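Local structure of phosphoenolpyruvate--glycerone phosphotransferase (Enterococcus faecalis, 3B48) at residues Asp56-Ala61 with Arg65-Phe70. The protein probably relays phosphoryl groups from phosphoenolpyruvate, by way of histidine residues, in the phosphorylation of dihydroxyacetone, as the DhaM subunit of the dihydroxyacetone kinase complex. Numbering follows the deposited sequence.
Sequences DTINEA and REFLIF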
loop_
_atom_site.group_PDB
_atom_site.type_symbol
_atom_site.label_atom_id
_atom_site.label_comp_id
_atom_site.label_asym_id
_atom_site.label_seq_id
_atom_site.Cartn_x
_atom_site.Cartn_y
_atom_site.Cartn_z
ATOM N N ASP B 56 -6.976 8.028 -20.445
ATOM C CA ASP B 56 -8.067 7.243 -21.021
ATOM C C ASP B 56 -9.195 6.955 -20.004
ATOM O O ASP B 56 -10.359 7.108 -20.323
ATOM C CB ASP B 56 -7.537 5.930 -21.579
ATOM C CG ASP B 56 -6.707 6.107 -22.844
ATOM O OD1 ASP B 56 -6.938 7.068 -23.631
ATOM O OD2 ASP B 56 -5.819 5.250 -23.056
ATOM N N THR B 57 -8.843 6.546 -18.787
ATOM C CA THR B 57 -9.832 6.307 -17.740
ATOM C C THR B 57 -10.699 7.538 -17.475
ATOM O O THR B 57 -11.925 7.441 -17.516
ATOM C CB THR B 57 -9.154 5.793 -16.451
ATOM O OG1 THR B 57 -8.470 4.562 -16.741
ATOM C CG2 THR B 57 -10.167 5.573 -15.377
ATOM N N ILE B 58 -10.073 8.692 -17.248
ATOM C CA ILE B 58 -10.820 9.954 -17.120
ATOM C C ILE B 58 -11.639 10.307 -18.380
ATOM O O ILE B 58 -12.785 10.733 -18.288
ATOM C CB ILE B 58 -9.904 11.164 -16.812
ATOM C CG1 ILE B 58 -8.912 10.910 -15.658
ATOM C CG2 ILE B 58 -10.720 12.485 -16.736
ATOM C CD1 ILE B 58 -9.483 10.503 -14.401
ATOM N N ASN B 59 -11.051 10.123 -19.551
ATOM C CA ASN B 59 -11.761 10.400 -20.788
ATOM C C ASN B 59 -12.937 9.429 -21.054
ATOM O O ASN B 59 -13.909 9.802 -21.700
ATOM C CB ASN B 59 -10.793 10.450 -21.975
ATOM C CG ASN B 59 -10.204 11.848 -22.203
ATOM O OD1 ASN B 59 -10.842 12.869 -21.923
ATOM N ND2 ASN B 59 -8.989 11.892 -22.737
ATOM N N GLU B 60 -12.849 8.206 -20.539
ATOM C CA GLU B 60 -13.866 7.188 -20.784
ATOM C C GLU B 60 -14.998 7.234 -19.746
ATOM O O GLU B 60 -16.068 6.669 -19.962
ATOM C CB GLU B 60 -13.229 5.786 -20.856
ATOM C CG GLU B 60 -12.622 5.479 -22.232
ATOM C CD GLU B 60 -11.320 4.661 -22.192
ATOM O OE1 GLU B 60 -10.852 4.272 -21.092
ATOM O OE2 GLU B 60 -10.758 4.412 -23.286
ATOM N N ALA B 61 -14.747 7.933 -18.641
ATOM C CA ALA B 61 -15.719 8.103 -17.558
ATOM C C ALA B 61 -16.700 9.250 -17.848
ATOM O O ALA B 61 -16.478 10.047 -18.758
ATOM C CB ALA B 61 -14.987 8.347 -16.231
ATOM N N ARG B 65 -17.899 12.973 -12.346
ATOM C CA ARG B 65 -17.085 12.359 -11.306
ATOM C C ARG B 65 -15.982 13.283 -10.740
ATOM O O ARG B 65 -15.394 14.124 -11.440
ATOM C CB ARG B 65 -16.389 11.065 -11.799
ATOM C CG ARG B 65 -17.051 10.260 -12.917
ATOM C CD ARG B 65 -18.308 9.551 -12.486
ATOM N NE ARG B 65 -18.069 8.529 -11.472
ATOM C CZ ARG B 65 -18.967 7.637 -11.069
ATOM N NH1 ARG B 65 -20.184 7.620 -11.604
ATOM N NH2 ARG B 65 -18.648 6.760 -10.132
ATOM N N GLU B 66 -15.704 13.083 -9.458
ATOM C CA GLU B 66 -14.449 13.506 -8.840
ATOM C C GLU B 66 -13.470 12.366 -8.908
ATOM O O GLU B 66 -13.798 11.248 -8.510
ATOM C CB GLU B 66 -14.674 13.875 -7.372
ATOM C CG GLU B 66 -15.803 14.866 -7.224
ATOM C CD GLU B 66 -15.529 16.167 -7.968
ATOM O OE1 GLU B 66 -14.329 16.486 -8.202
ATOM O OE2 GLU B 66 -16.518 16.869 -8.292
ATOM N N PHE B 67 -12.276 12.636 -9.421
ATOM C CA PHE B 67 -11.273 11.574 -9.610
ATOM C C PHE B 67 -10.125 11.730 -8.637
ATOM O O PHE B 67 -9.376 12.723 -8.702
ATOM C CB PHE B 67 -10.733 11.545 -11.041
ATOM C CG PHE B 67 -11.801 11.384 -12.101
ATOM C CD1 PHE B 67 -12.282 10.110 -12.443
ATOM C CD2 PHE B 67 -12.303 12.504 -12.774
ATOM C CE1 PHE B 67 -13.255 9.951 -13.412
ATOM C CE2 PHE B 67 -13.279 12.373 -13.744
ATOM C CZ PHE B 67 -13.763 11.102 -14.080
ATOM N N LEU B 68 -10.000 10.732 -7.758
ATOM C CA LEU B 68 -8.953 10.658 -6.713
ATOM C C LEU B 68 -7.814 9.732 -7.102
ATOM O O LEU B 68 -8.019 8.523 -7.310
ATOM C CB LEU B 68 -9.551 10.192 -5.377
ATOM C CG LEU B 68 -10.927 10.722 -4.954
ATOM C CD1 LEU B 68 -11.123 10.521 -3.455
ATOM C CD2 LEU B 68 -11.222 12.183 -5.356
ATOM N N ILE B 69 -6.623 10.309 -7.234
ATOM C CA ILE B 69 -5.443 9.572 -7.734
ATOM C C ILE B 69 -4.451 9.202 -6.622
ATOM O O ILE B 69 -3.912 10.087 -5.968
ATOM C CB ILE B 69 -4.721 10.328 -8.925
ATOM C CG1 ILE B 69 -5.486 10.148 -10.242
ATOM C CG2 ILE B 69 -3.354 9.759 -9.183
ATOM C CD1 ILE B 69 -6.704 10.994 -10.396
ATOM N N PHE B 70 -4.271 7.897 -6.398
ATOM C CA PHE B 70 -3.273 7.364 -5.484
ATOM C C PHE B 70 -2.132 6.643 -6.250
ATOM O O PHE B 70 -2.381 5.913 -7.208
ATOM C CB PHE B 70 -3.894 6.396 -4.470
ATOM C CG PHE B 70 -5.054 6.962 -3.726
ATOM C CD1 PHE B 70 -4.934 7.306 -2.384
ATOM C CD2 PHE B 70 -6.274 7.180 -4.362
ATOM C CE1 PHE B 70 -6.006 7.848 -1.699
ATOM C CE2 PHE B 70 -7.357 7.702 -3.657
ATOM C CZ PHE B 70 -7.218 8.045 -2.340
#
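Phe-67 reaches from its strand to the C-terminal end of helix 51-60, where its ring meets Ile-58 over one face and, at its edge, Ala-61 just past the helix. Ahead of the ring, Phe-67 CB already lies 3.7 Å from Ile-58 CD1. Ile-58 CD1 then sits 3.4 Å from Phe-67 CG and equally near Phe-67 CD1, on the part of the ring closest to the strand. Ile-58 CD1 stands 3.6 Å from the centroid of the Phe-67 ring and 23° off the normal, a CH-pi contact displaced toward the rim. Farther out, Phe-67 CE2 passes Ile-58 CG2 at 3.9 Å, while Phe-67 CE1 and the tip atom CZ each lie 3.7 Å from Ala-61 CB, which approaches near the ring plane. With CG1 of Ile-58 beside the backbone N (chi1 -49°) and a bend at chi2 (-56°), its CD1 comes over the inner part of the ring, while CG2, anti to that N, is left for the outer rim. On the other face of the ring, the CB of Arg-65 rests 3.5 Å above the plane, so aliphatic carbon flanks the aromatic group on both sides; the guanidinium of Arg-65 is engaged elsewhere, its NE in a salt bridge with Asp-7. This is apolar helix-on-sheet packing in the alpha/beta fold of the EIIA domain. Helix 51-60 turns through a short loop into strand 66-71, which runs between parallel strands 6-11 and 95-97, and Leu-9 of strand 6-11 touches both Ile-58 and Phe-67. Leu-68 points to the other side of the sheet, toward helices 102-113 and 119-127.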